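Local coordinates for acyl-CoA dehydrogenase domain protein Tcur3483 (PDB 6WY9), which binds FAD and probably works as an oxidoreductase on the CH-CH group of its donors, as other members of the acyl-CoA dehydrogenase family do, at residues P108-V112 against N113-P117; T153-A156 against S157-T160; S241-V244 against G245-G249; P292-R295 against R296-R300; G384-N387 against E388-R391. One frame throughout, in Å; residues are numbered along the deposited sequence. Where two conformers were deposited one is given.

Interaction 1 (P108-V112 against N113-P117)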
# COMPACT_ATOMS: atom_id res chain seq x y z
N PRO A 108 -30.62 15.57 8.21
CA PRO A 108 -29.89 16.63 8.94
C PRO A 108 -29.01 16.06 10.05
O PRO A 108 -29.23 16.29 11.24
CB PRO A 108 -31.03 17.48 9.49
CG PRO A 108 -32.13 16.50 9.73
CD PRO A 108 -32.04 15.49 8.62
N PHE A 109 -27.99 15.28 9.65
CA PHE A 109 -27.11 14.61 10.61
C PHE A 109 -26.52 15.63 11.59
O PHE A 109 -26.62 15.50 12.81
CB PHE A 109 -25.96 13.89 9.90
CG PHE A 109 -26.34 12.61 9.17
CD1 PHE A 109 -26.44 11.41 9.85
CD2 PHE A 109 -26.53 12.60 7.80
CE1 PHE A 109 -26.76 10.23 9.18
CE2 PHE A 109 -26.84 11.43 7.12
CZ PHE A 109 -26.97 10.26 7.81
N VAL A 110 -25.85 16.64 11.04
CA VAL A 110 -25.15 17.60 11.88
C VAL A 110 -26.10 18.21 12.91
O VAL A 110 -25.74 18.39 14.07
CB VAL A 110 -24.47 18.68 11.02
CG1 VAL A 110 -23.98 19.79 11.87
CG2 VAL A 110 -23.31 18.08 10.28
N THR A 111 -27.31 18.56 12.50
CA THR A 111 -28.19 19.27 13.42
C THR A 111 -28.78 18.33 14.45
O THR A 111 -28.83 18.66 15.64
CB THR A 111 -29.29 19.99 12.64
OG1 THR A 111 -28.69 20.97 11.78
CG2 THR A 111 -30.25 20.70 13.62
N VAL A 112 -29.19 17.14 14.02
CA VAL A 112 -29.90 16.21 14.88
C VAL A 112 -28.96 15.35 15.69
O VAL A 112 -29.22 15.08 16.86
CB VAL A 112 -30.86 15.36 14.02
CG1 VAL A 112 -31.31 14.11 14.79
CG2 VAL A 112 -32.06 16.20 13.67
N ASN A 113 -27.82 14.96 15.12
CA ASN A 113 -26.93 14.02 15.77
C ASN A 113 -25.66 14.63 16.31
O ASN A 113 -24.87 13.93 16.94
CB ASN A 113 -26.58 12.91 14.79
CG ASN A 113 -27.69 11.95 14.65
OD1 ASN A 113 -28.67 12.20 13.94
ND2 ASN A 113 -27.60 10.84 15.37
N THR A 114 -25.46 15.88 16.09
CA THR A 114 -24.23 16.52 16.51
C THR A 114 -24.47 17.72 17.41
O THR A 114 -23.81 17.86 18.46
CB THR A 114 -23.48 16.90 15.21
OG1 THR A 114 -22.93 15.70 14.63
CG2 THR A 114 -22.45 17.87 15.42
N VAL A 115 -25.42 18.56 17.07
CA VAL A 115 -25.67 19.77 17.84
C VAL A 115 -26.66 19.49 18.97
O VAL A 115 -26.45 19.90 20.12
CB VAL A 115 -26.16 20.89 16.89
CG1 VAL A 115 -26.66 22.09 17.68
CG2 VAL A 115 -25.02 21.31 15.94
N GLY A 116 -27.75 18.78 18.67
CA GLY A 116 -28.72 18.50 19.69
C GLY A 116 -28.11 17.79 20.89
O GLY A 116 -28.34 18.17 22.05
N PRO A 117 -27.33 16.74 20.63
CA PRO A 117 -26.77 15.97 21.75
C PRO A 117 -25.71 16.74 22.53
O PRO A 117 -25.52 16.48 23.72
CB PRO A 117 -26.20 14.71 21.08
CG PRO A 117 -26.90 14.62 19.75
CD PRO A 117 -27.10 16.06 19.34

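Interaction 2 (T153-A156 against S157-T160). With FDA (dihydroflavine-adenine dinucleotide), chain C.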
# COMPACT_ATOMS: atom_id res chain seq x y z
N THR A 153 -6.70 22.76 10.23
CA THR A 153 -6.28 21.72 11.16
C THR A 153 -6.00 22.31 12.54
O THR A 153 -6.39 21.75 13.57
CB THR A 153 -5.04 20.98 10.61
OG1 THR A 153 -5.29 20.53 9.27
CG2 THR A 153 -4.72 19.80 11.48
N ASP A 154 -5.32 23.47 12.58
CA ASP A 154 -5.00 24.16 13.84
C ASP A 154 -6.18 25.04 14.24
O ASP A 154 -6.13 26.28 14.24
CB ASP A 154 -3.72 24.98 13.68
CG ASP A 154 -3.27 25.63 14.97
OD1 ASP A 154 -3.85 25.38 16.04
OD2 ASP A 154 -2.32 26.43 14.90
N LEU A 155 -7.29 24.35 14.52
CA LEU A 155 -8.54 25.05 14.78
C LEU A 155 -8.42 25.92 16.03
O LEU A 155 -9.01 27.01 16.08
CB LEU A 155 -9.70 24.04 14.90
CG LEU A 155 -11.07 24.61 15.35
CD1 LEU A 155 -11.51 25.75 14.41
CD2 LEU A 155 -12.17 23.53 15.48
N ALA A 156 -7.62 25.49 17.02
CA ALA A 156 -7.46 26.25 18.25
C ALA A 156 -6.74 27.59 18.02
O ALA A 156 -6.68 28.40 18.95
CB ALA A 156 -6.72 25.42 19.31
N SER A 157 -6.25 27.87 16.81
CA SER A 157 -5.72 29.18 16.47
C SER A 157 -6.76 30.11 15.86
O SER A 157 -6.37 31.14 15.30
CB SER A 157 -4.58 29.05 15.46
OG SER A 157 -3.41 28.67 16.14
N LEU A 158 -8.05 29.77 15.89
CA LEU A 158 -9.04 30.63 15.25
C LEU A 158 -9.02 32.04 15.86
O LEU A 158 -8.68 32.23 17.04
CB LEU A 158 -10.43 29.98 15.38
CG LEU A 158 -10.88 29.76 16.83
CD1 LEU A 158 -11.48 31.06 17.47
CD2 LEU A 158 -11.81 28.52 16.97
N THR A 159 -9.37 33.04 15.04
CA THR A 159 -9.30 34.43 15.43
C THR A 159 -10.62 35.17 15.30
O THR A 159 -10.67 36.35 15.68
CB THR A 159 -8.26 35.19 14.57
OG1 THR A 159 -8.61 35.03 13.19
CG2 THR A 159 -6.85 34.63 14.81
N THR A 160 -11.66 34.55 14.75
CA THR A 160 -12.97 35.20 14.79
C THR A 160 -13.24 35.59 16.24
O THR A 160 -13.15 34.75 17.14
CB THR A 160 -14.08 34.27 14.26
OG1 THR A 160 -13.91 34.05 12.85
CG2 THR A 160 -15.49 34.88 14.51
PA FDA C . -5.03 22.53 6.28
O1A FDA C . -4.35 23.51 5.38
O2A FDA C . -5.06 22.77 7.79
O5B FDA C . -4.19 21.06 6.16
C5B FDA C . -4.17 20.69 4.81
C4B FDA C . -3.48 19.31 4.74
O4B FDA C . -2.18 19.47 5.48
C3B FDA C . -4.19 18.24 5.58
O3B FDA C . -5.14 17.56 4.86
C2B FDA C . -3.04 17.29 5.88
O2B FDA C . -2.60 16.51 4.70
C1B FDA C . -1.85 18.24 6.20
N9A FDA C . -1.64 18.50 7.62
C8A FDA C . -2.24 19.48 8.44
N7A FDA C . -1.76 19.47 9.68
C5A FDA C . -0.82 18.45 9.69
C6A FDA C . -0.02 17.95 10.72
N6A FDA C . -0.05 18.48 11.96
N1A FDA C . 0.83 16.93 10.49
C2A FDA C . 0.80 16.45 9.21
N3A FDA C . 0.08 16.81 8.12
C4A FDA C . -0.72 17.84 8.41
N1 FDA C . -15.52 23.21 8.43
C2 FDA C . -16.44 23.85 9.28
O2 FDA C . -16.04 24.64 10.17
N3 FDA C . -17.79 23.56 9.07
C4 FDA C . -18.27 22.69 8.07
O4 FDA C . -19.48 22.51 7.95
C4X FDA C . -17.27 22.07 7.25
N5 FDA C . -17.66 21.20 6.24
C5X FDA C . -16.81 21.01 5.18
C6 FDA C . -17.26 20.53 4.00
C7 FDA C . -16.35 20.38 2.93
C7M FDA C . -16.86 19.88 1.70
C8 FDA C . -15.04 20.66 3.05
C8M FDA C . -14.09 20.49 1.93
C9 FDA C . -14.57 21.12 4.27
C9A FDA C . -15.46 21.31 5.32
N10 FDA C . -15.00 21.77 6.56
C10 FDA C . -15.95 22.34 7.42
C1' FDA C . -13.58 22.20 6.69
C2' FDA C . -12.68 21.07 7.25
O2' FDA C . -12.92 20.88 8.57
C3' FDA C . -11.20 21.59 6.96
O3' FDA C . -10.92 21.56 5.57
C4' FDA C . -10.18 20.78 7.75
O4' FDA C . -10.34 21.12 9.09
C5' FDA C . -8.77 21.07 7.17
O5' FDA C . -8.50 22.43 7.36
P FDA C . -7.80 23.04 6.02
O1P FDA C . -8.74 22.76 4.95
O2P FDA C . -7.41 24.47 6.34
O3P FDA C . -6.44 22.15 5.67

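Interaction 3 (S241-V244 against G245-G249)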
# COMPACT_ATOMS: atom_id res chain seq x y z
N SER A 241 -26.64 35.33 26.48
CA SER A 241 -27.26 34.04 26.79
C SER A 241 -27.11 33.01 25.65
O SER A 241 -27.39 31.82 25.86
CB SER A 241 -28.73 34.23 27.09
OG SER A 241 -29.33 34.95 26.04
N GLU A 242 -26.73 33.43 24.45
CA GLU A 242 -26.53 32.53 23.31
C GLU A 242 -25.15 31.86 23.30
O GLU A 242 -24.81 31.19 22.32
CB GLU A 242 -26.76 33.30 22.01
CG GLU A 242 -28.19 33.76 21.81
CD GLU A 242 -29.15 32.60 21.68
OE1 GLU A 242 -30.18 32.56 22.37
OE2 GLU A 242 -28.85 31.70 20.87
N VAL A 243 -24.35 32.01 24.35
CA VAL A 243 -23.13 31.23 24.52
C VAL A 243 -23.50 29.87 25.08
O VAL A 243 -24.19 29.77 26.11
CB VAL A 243 -22.15 31.95 25.46
CG1 VAL A 243 -20.96 31.04 25.81
CG2 VAL A 243 -21.69 33.27 24.85
N VAL A 244 -23.04 28.81 24.45
CA VAL A 244 -23.32 27.47 24.95
C VAL A 244 -22.18 27.05 25.87
O VAL A 244 -21.01 27.13 25.49
CB VAL A 244 -23.49 26.47 23.79
CG1 VAL A 244 -24.10 25.17 24.32
CG2 VAL A 244 -24.34 27.06 22.70
N GLY A 245 -22.52 26.55 27.05
CA GLY A 245 -21.46 26.16 27.97
C GLY A 245 -20.95 27.39 28.70
O GLY A 245 -21.65 28.39 28.82
N GLU A 246 -19.71 27.32 29.16
CA GLU A 246 -19.07 28.44 29.85
C GLU A 246 -18.22 29.26 28.88
O GLU A 246 -17.65 28.73 27.92
CB GLU A 246 -18.20 27.94 31.00
CG GLU A 246 -18.99 27.71 32.26
CD GLU A 246 -18.45 26.57 33.08
OE1 GLU A 246 -17.30 26.14 32.81
OE2 GLU A 246 -19.18 26.10 33.99
N ILE A 247 -18.16 30.57 29.14
CA ILE A 247 -17.33 31.44 28.32
C ILE A 247 -15.88 31.02 28.48
O ILE A 247 -15.40 30.73 29.58
CB ILE A 247 -17.57 32.92 28.70
CG1 ILE A 247 -18.98 33.33 28.27
CG2 ILE A 247 -16.53 33.85 28.05
CD1 ILE A 247 -19.45 34.65 28.88
N ASN A 248 -15.18 30.93 27.35
CA ASN A 248 -13.81 30.45 27.23
C ASN A 248 -13.69 28.94 27.43
O ASN A 248 -12.56 28.42 27.38
CB ASN A 248 -12.87 31.16 28.20
CG ASN A 248 -12.81 32.64 27.93
OD1 ASN A 248 -12.87 33.07 26.78
ND2 ASN A 248 -12.71 33.43 28.98
N GLY A 249 -14.80 28.22 27.65
CA GLY A 249 -14.81 26.78 27.80
C GLY A 249 -15.29 26.06 26.55
O GLY A 249 -15.73 24.90 26.60

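Interaction 4 (P292-R295 against R296-R300)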
# COMPACT_ATOMS: atom_id res chain seq x y z
N PRO A 292 -10.87 -12.97 -13.10
CA PRO A 292 -10.16 -13.16 -11.82
C PRO A 292 -9.82 -11.85 -11.11
O PRO A 292 -9.96 -11.76 -9.88
CB PRO A 292 -8.91 -13.93 -12.26
CG PRO A 292 -9.42 -14.78 -13.41
CD PRO A 292 -10.37 -13.87 -14.16
N TRP A 293 -9.37 -10.82 -11.85
CA TRP A 293 -8.94 -9.60 -11.17
C TRP A 293 -10.10 -8.94 -10.47
O TRP A 293 -9.94 -8.37 -9.38
CB TRP A 293 -8.25 -8.62 -12.12
CG TRP A 293 -9.14 -7.97 -13.23
CD1 TRP A 293 -9.23 -8.35 -14.55
CD2 TRP A 293 -9.92 -6.78 -13.10
NE1 TRP A 293 -10.07 -7.48 -15.25
CE2 TRP A 293 -10.50 -6.50 -14.37
CE3 TRP A 293 -10.21 -5.92 -12.04
CZ2 TRP A 293 -11.35 -5.40 -14.59
CZ3 TRP A 293 -11.07 -4.82 -12.26
CH2 TRP A 293 -11.61 -4.57 -13.51
N VAL A 294 -11.30 -9.03 -11.05
CA VAL A 294 -12.49 -8.44 -10.44
C VAL A 294 -12.83 -9.17 -9.13
O VAL A 294 -13.13 -8.56 -8.10
CB VAL A 294 -13.68 -8.52 -11.43
CG1 VAL A 294 -15.04 -8.24 -10.73
CG2 VAL A 294 -13.44 -7.57 -12.69
N ARG A 295 -12.84 -10.51 -9.19
CA ARG A 295 -13.13 -11.31 -8.00
C ARG A 295 -12.16 -10.97 -6.87
O ARG A 295 -12.58 -10.79 -5.71
CB ARG A 295 -13.09 -12.81 -8.34
CG ARG A 295 -14.28 -13.24 -9.13
CD ARG A 295 -14.27 -14.75 -9.35
NE ARG A 295 -15.39 -15.18 -10.18
CZ ARG A 295 -15.87 -16.41 -10.18
NH1 ARG A 295 -15.35 -17.34 -9.39
NH2 ARG A 295 -16.88 -16.71 -10.96
N ARG A 296 -10.87 -10.87 -7.19
CA ARG A 296 -9.86 -10.56 -6.17
C ARG A 296 -10.09 -9.17 -5.56
O ARG A 296 -9.93 -8.99 -4.34
CB ARG A 296 -8.45 -10.66 -6.76
CG ARG A 296 -7.37 -10.05 -5.79
CD ARG A 296 -6.01 -9.85 -6.45
NE ARG A 296 -5.12 -9.20 -5.52
CZ ARG A 296 -4.04 -9.78 -5.01
NH1 ARG A 296 -3.71 -11.00 -5.41
NH2 ARG A 296 -3.27 -9.13 -4.14
N ASP A 297 -10.42 -8.18 -6.40
CA ASP A 297 -10.67 -6.82 -5.89
C ASP A 297 -11.94 -6.75 -5.04
O ASP A 297 -12.01 -5.97 -4.07
CB ASP A 297 -10.79 -5.83 -7.06
CG ASP A 297 -9.43 -5.44 -7.68
OD1 ASP A 297 -8.39 -5.90 -7.17
OD2 ASP A 297 -9.39 -4.66 -8.67
N LEU A 298 -12.98 -7.49 -5.43
CA LEU A 298 -14.18 -7.57 -4.60
C LEU A 298 -13.88 -8.27 -3.27
O LEU A 298 -14.41 -7.84 -2.24
CB LEU A 298 -15.30 -8.31 -5.34
CG LEU A 298 -15.87 -7.53 -6.52
CD1 LEU A 298 -16.76 -8.52 -7.32
CD2 LEU A 298 -16.65 -6.30 -6.00
N ALA A 299 -12.99 -9.27 -3.28
CA ALA A 299 -12.61 -9.95 -2.03
C ALA A 299 -11.87 -9.01 -1.09
O ALA A 299 -12.16 -8.96 0.11
CB ALA A 299 -11.74 -11.19 -2.32
N ARG A 300 -10.89 -8.25 -1.63
CA ARG A 300 -10.09 -7.36 -0.81
C ARG A 300 -10.95 -6.23 -0.25
O ARG A 300 -10.86 -5.91 0.94
CB ARG A 300 -8.91 -6.77 -1.60
CG ARG A 300 -7.81 -6.16 -0.73
CD ARG A 300 -6.65 -5.50 -1.59
NE ARG A 300 -7.24 -4.51 -2.50
CZ ARG A 300 -7.61 -3.29 -2.13
NH1 ARG A 300 -7.42 -2.88 -0.87
NH2 ARG A 300 -8.20 -2.47 -3.01

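Interaction 5 (G384-N387 against E388-R391). With FDA (dihydroflavine-adenine dinucleotide), chain C.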
# COMPACT_ATOMS: atom_id res chain seq x y z
N GLY A 384 -13.63 16.54 9.62
CA GLY A 384 -13.90 15.84 10.88
C GLY A 384 -12.67 15.29 11.59
O GLY A 384 -12.71 14.19 12.16
N GLY A 385 -11.57 16.04 11.58
CA GLY A 385 -10.28 15.53 12.02
C GLY A 385 -9.37 15.09 10.87
O GLY A 385 -9.75 14.30 10.02
N VAL A 386 -8.14 15.58 10.88
CA VAL A 386 -7.19 15.40 9.79
C VAL A 386 -6.44 14.09 10.04
O VAL A 386 -5.87 13.90 11.12
CB VAL A 386 -6.26 16.63 9.77
CG1 VAL A 386 -5.07 16.51 8.78
CG2 VAL A 386 -7.11 17.89 9.55
N ASN A 387 -6.43 13.17 9.06
CA ASN A 387 -5.98 11.82 9.40
C ASN A 387 -4.53 11.81 9.91
O ASN A 387 -4.19 10.96 10.74
CB ASN A 387 -6.16 10.86 8.20
CG ASN A 387 -7.63 10.45 8.01
OD1 ASN A 387 -8.54 10.95 8.73
ND2 ASN A 387 -7.87 9.54 7.07
N GLU A 388 -3.66 12.73 9.44
CA GLU A 388 -2.31 12.80 10.01
C GLU A 388 -2.34 13.06 11.52
O GLU A 388 -1.55 12.49 12.29
CB GLU A 388 -1.48 13.91 9.34
CG GLU A 388 -0.99 13.48 7.90
CD GLU A 388 -1.96 13.93 6.77
OE1 GLU A 388 -3.17 14.08 7.07
OE2 GLU A 388 -1.49 14.15 5.62
N VAL A 389 -3.17 14.00 11.93
CA VAL A 389 -3.26 14.35 13.34
C VAL A 389 -3.90 13.21 14.12
O VAL A 389 -3.52 12.93 15.27
CB VAL A 389 -4.02 15.68 13.47
CG1 VAL A 389 -4.35 16.00 14.95
CG2 VAL A 389 -3.17 16.78 12.84
N LEU A 390 -4.86 12.53 13.50
CA LEU A 390 -5.46 11.37 14.15
C LEU A 390 -4.41 10.28 14.38
O LEU A 390 -4.37 9.65 15.44
CB LEU A 390 -6.63 10.87 13.31
CG LEU A 390 -7.78 11.91 13.26
CD1 LEU A 390 -8.97 11.29 12.50
CD2 LEU A 390 -8.22 12.37 14.61
N ARG A 391 -3.52 10.05 13.40
CA ARG A 391 -2.43 9.09 13.61
C ARG A 391 -1.46 9.54 14.72
O ARG A 391 -1.01 8.71 15.52
CB ARG A 391 -1.67 8.85 12.28
CG ARG A 391 -2.45 7.99 11.26
CD ARG A 391 -1.56 7.62 10.01
NE ARG A 391 -2.14 6.51 9.27
CZ ARG A 391 -3.16 6.63 8.42
NH1 ARG A 391 -3.72 7.83 8.19
NH2 ARG A 391 -3.64 5.56 7.83
PA FDA C . -5.03 22.53 6.28
O1A FDA C . -4.35 23.51 5.38
O2A FDA C . -5.06 22.77 7.79
O5B FDA C . -4.19 21.06 6.16
C5B FDA C . -4.17 20.69 4.81
C4B FDA C . -3.48 19.31 4.74
O4B FDA C . -2.18 19.47 5.48
C3B FDA C . -4.19 18.24 5.58
O3B FDA C . -5.14 17.56 4.86
C2B FDA C . -3.04 17.29 5.88
O2B FDA C . -2.60 16.51 4.70
C1B FDA C . -1.85 18.24 6.20
N9A FDA C . -1.64 18.50 7.62
C8A FDA C . -2.24 19.48 8.44
N7A FDA C . -1.76 19.47 9.68
C5A FDA C . -0.82 18.45 9.69
C6A FDA C . -0.02 17.95 10.72
N6A FDA C . -0.05 18.48 11.96
N1A FDA C . 0.83 16.93 10.49
C2A FDA C . 0.80 16.45 9.21
N3A FDA C . 0.08 16.81 8.12
C4A FDA C . -0.72 17.84 8.41
N1 FDA C . -15.52 23.21 8.43
C2 FDA C . -16.44 23.85 9.28
O2 FDA C . -16.04 24.64 10.17
N3 FDA C . -17.79 23.56 9.07
C4 FDA C . -18.27 22.69 8.07
O4 FDA C . -19.48 22.51 7.95
C4X FDA C . -17.27 22.07 7.25
N5 FDA C . -17.66 21.20 6.24
C5X FDA C . -16.81 21.01 5.18
C6 FDA C . -17.26 20.53 4.00
C7 FDA C . -16.35 20.38 2.93
C7M FDA C . -16.86 19.88 1.70
C8 FDA C . -15.04 20.66 3.05
C8M FDA C . -14.09 20.49 1.93
C9 FDA C . -14.57 21.12 4.27
C9A FDA C . -15.46 21.31 5.32
N10 FDA C . -15.00 21.77 6.56
C10 FDA C . -15.95 22.34 7.42
C1' FDA C . -13.58 22.20 6.69
C2' FDA C . -12.68 21.07 7.25
O2' FDA C . -12.92 20.88 8.57
C3' FDA C . -11.20 21.59 6.96
O3' FDA C . -10.92 21.56 5.57
C4' FDA C . -10.18 20.78 7.75
O4' FDA C . -10.34 21.12 9.09
C5' FDA C . -8.77 21.07 7.17
O5' FDA C . -8.50 22.43 7.36
P FDA C . -7.80 23.04 6.02
O1P FDA C . -8.74 22.76 4.95
O2P FDA C . -7.41 24.47 6.34
O3P FDA C . -6.44 22.15 5.67

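Interaction 1 (P108-V112 against N113-P117)
The carbonyl oxygen of Val110 takes two backbone donors: Val115 N at 3.0 Å and more weakly Thr114 N at 3.2 Å. Thr114 CB is crowded against the same oxygen, Val110 O, at 2.9 Å. One residue earlier Phe109 O receives Asn113 N at 2.7 Å in an ordinary alpha-helical bond, whereas Thr111 O is reached by Gly116 N, five residues on, at 3.2 Å. Beyond its first alpha-helical bond, helix 109-122, in the N-terminal domain of the acyl-CoA dehydrogenase fold, thus widens into pi-type turns at 110-112 and 113-115. Pro117 then kinks the helix because it has no N-H to give; Val112 O meets its CD at 3.4 Å and is satisfied by the indole NE1 of Trp79. Gly116 suits the place before Pro117, since a CB would be crowded by the proline CD. The beta-branched Val110 and Val115 both pack on Ile144 of the FAD site. Asn113 has CG opposite its own carbonyl carbon (chi1 -77°), which lays OD1 beside Val112 CG1 at 3.4 Å. An alanine here would remove the carboxamide and is likely to open a gap beside that methyl and against Phe107. Thr111 bonds through OG1 to the backbone N of Phe142, fastening the helix to strand 142-145.

Interaction 2 (T153-A156 against S157-T160)
Ser157 grips Asp154 twice. Its hydroxyl OG gives a hydrogen bond to Asp154 OD2 at 2.8 Å, coming from above the carboxylate plane, and its backbone N donates to Asp154 O at 3.0 Å. The carboxylate can meet the serine because CG lies opposite the backbone N of Asp154 (chi1 -176°). Next along the chain Leu158 N bonds to Leu155 O at 2.9 Å, and the two leucines cross with Leu155 CD1 and Leu158 CD2 3.8 Å apart. These short i to i+3 bonds make a 3-10 turn in the middle domain, in the loop between strands 142-145 and 161-164, and just before it Asp154 is the centre of an inverse gamma turn. That turn follows Thr153, whose backbone N, at 2.9 Å, and OG1, at 2.7 Å, both donate to O2A of the reduced FAD diphosphate; a threonine supplies the hydroxyl and a methyl facing the adenine. Farther out, Asp154 OD1 forms a salt bridge with Lys199, a charge that would steady the carboxylate. Leu155 rests on Trp251 and Ile254 of helix 250-260, while Arg192 NH1 takes up Ala156 O and Leu158 O.

Interaction 3 (S241-V244 against G245-G249)
Gly245 begins the bend after Val244, and its carbonyl oxygen, Gly245 O, passes 4.1 Å from Val243 CG1. Glycine is needed at this point: with phi at 82° and psi at -155°, any CB would run into Val244 O. That carbonyl is itself buried here and has no polar partner in the model. Glu246 comes next, its side chain leading outward where a charged group is at ease, while its backbone opens a type II beta turn that ends with Gly249 N bonded to Glu246 O at 2.9 Å. Ile247 supplies the apolar contact of the bend. Its CG1, set opposite the carbonyl carbon (chi1 -69°), meets Val243 CG1 at 3.9 Å, and the two side chains cross at about a right angle. Phe169 of strand 168-176 touches both of them. Asn248 fills the third position of the turn, where phi is positive, a conformation that asparagine tolerates well; its OD1 bonds to Thr193 OG1 and its N to Ser204 OG. Gly249 then closes the turn. On the strand side, Val243 O accepts from Gln127 NE2, and Val244 pairs through its backbone with Ile205. This is a short, weakly bonded strand at about 243-244, antiparallel to 203-209 and outermost in its mixed sheet within this chain, followed by a beta turn that carries the chain out of the sheet and into helix 250-260.

Interaction 4 (P292-R295 against R296-R300)
Four backbone hydrogen bonds of 2.9 to 3.0 Å, each from residue i+4 to residue i, hold the two segments together: Arg296 N to Pro292 O, Asp297 N to Trp293 O, Leu298 N to Val294 O and Ala299 N to Arg295 O. Proline suits the first turn, where its missing N-H costs no helical bond. The charged side chains are taken up by partners: Arg295 forms salt bridges with Glu290 and with an acidic side chain of a neighbouring chain and bonds through NE to Leu289 O, while Arg300 pairs with Asp342. Asp297 OD2 accepts from a polar side chain of another chain, and it also sits at the edge of the Trp293 ring, in its plane, 3.7 Å from CE3, with carboxylate and ring planes 70° apart. With an alanine here, that neighbouring donor would probably lose its acceptor and the indole edge its polar neighbour. Trp293 CG stands between backbone N and carbonyl carbon (chi1 67°), which sets the indole against Val294, whose CG2 lies 3.3 Å above the ring plane, over its centre. Val294 and Leu298 point the same way, side by side, with CG1 of the valine 3.8 Å from CD1 of the leucine; the leucine and the tryptophan both rest on Ile350 of helix 326-350. These are the opening turns of helix 292-321 in the helical C-terminal domain, with Val294 and Leu298 packed within the chain while Arg295, Arg296 and Asp297 meet neighbouring chains at an interface.

Interaction 5 (G384-N387 against E388-R391)
Val386 O takes Leu390 N at 2.9 Å and Val389 N more weakly at 2.8 Å, which makes Val386 the N-cap of helix 387-399. Arg391 N follows to Asn387 O at 2.9 Å. The tight side faces the cofactor. Val386 CG1 packs against both Glu388 OE1 at 3.5 Å and C2B of the adenosine ribose at 3.6 Å, while the glutamate, bent at its second torsion (chi2 93°), brings its carboxylate to the sugar, where OE2 accepts from the ribose hydroxyl O2B at 2.8 Å. Its carboxylate is held further by polar side chains of a neighbouring chain. Before the cap, Gly385 has backbone angles that suit only glycine, and a CB would press on Leu390 CD2. Looser and partly exposed is Arg391, which brings the edge of its guanidinium beside Asn387 CB; its charge is spent on Glu338 and on an acidic side chain of another chain. Asn387, the first residue of the helix, is buried and uses its amide outside the turn, OD1 on Lys333 and ND2 on Glu338 and Thr337. Back at the cofactor, Val389 CG2 lies 3.7 Å from the adenine amino nitrogen, N6A.

From the N terminus the five contacts follow one another in series; none nests in or crosses another, and each joins adjoining segments without spanning a loop. Interaction 1 shapes the start of helix 109-122 in the N-terminal domain. Interaction 2 turns the loop leading to strand 161-164, and interaction 3 takes the chain from edge strand 243-244 toward helix 250-260. Interaction 4 starts helix 292-321, its centre about 52 Å from that of interaction 3, across the chain's centre. Interaction 5 starts helix 387-399 and returns to interaction 2: Thr153 packs on Val386 and Val389, and both contacts hold the same FAD, joining the middle and C-terminal domains.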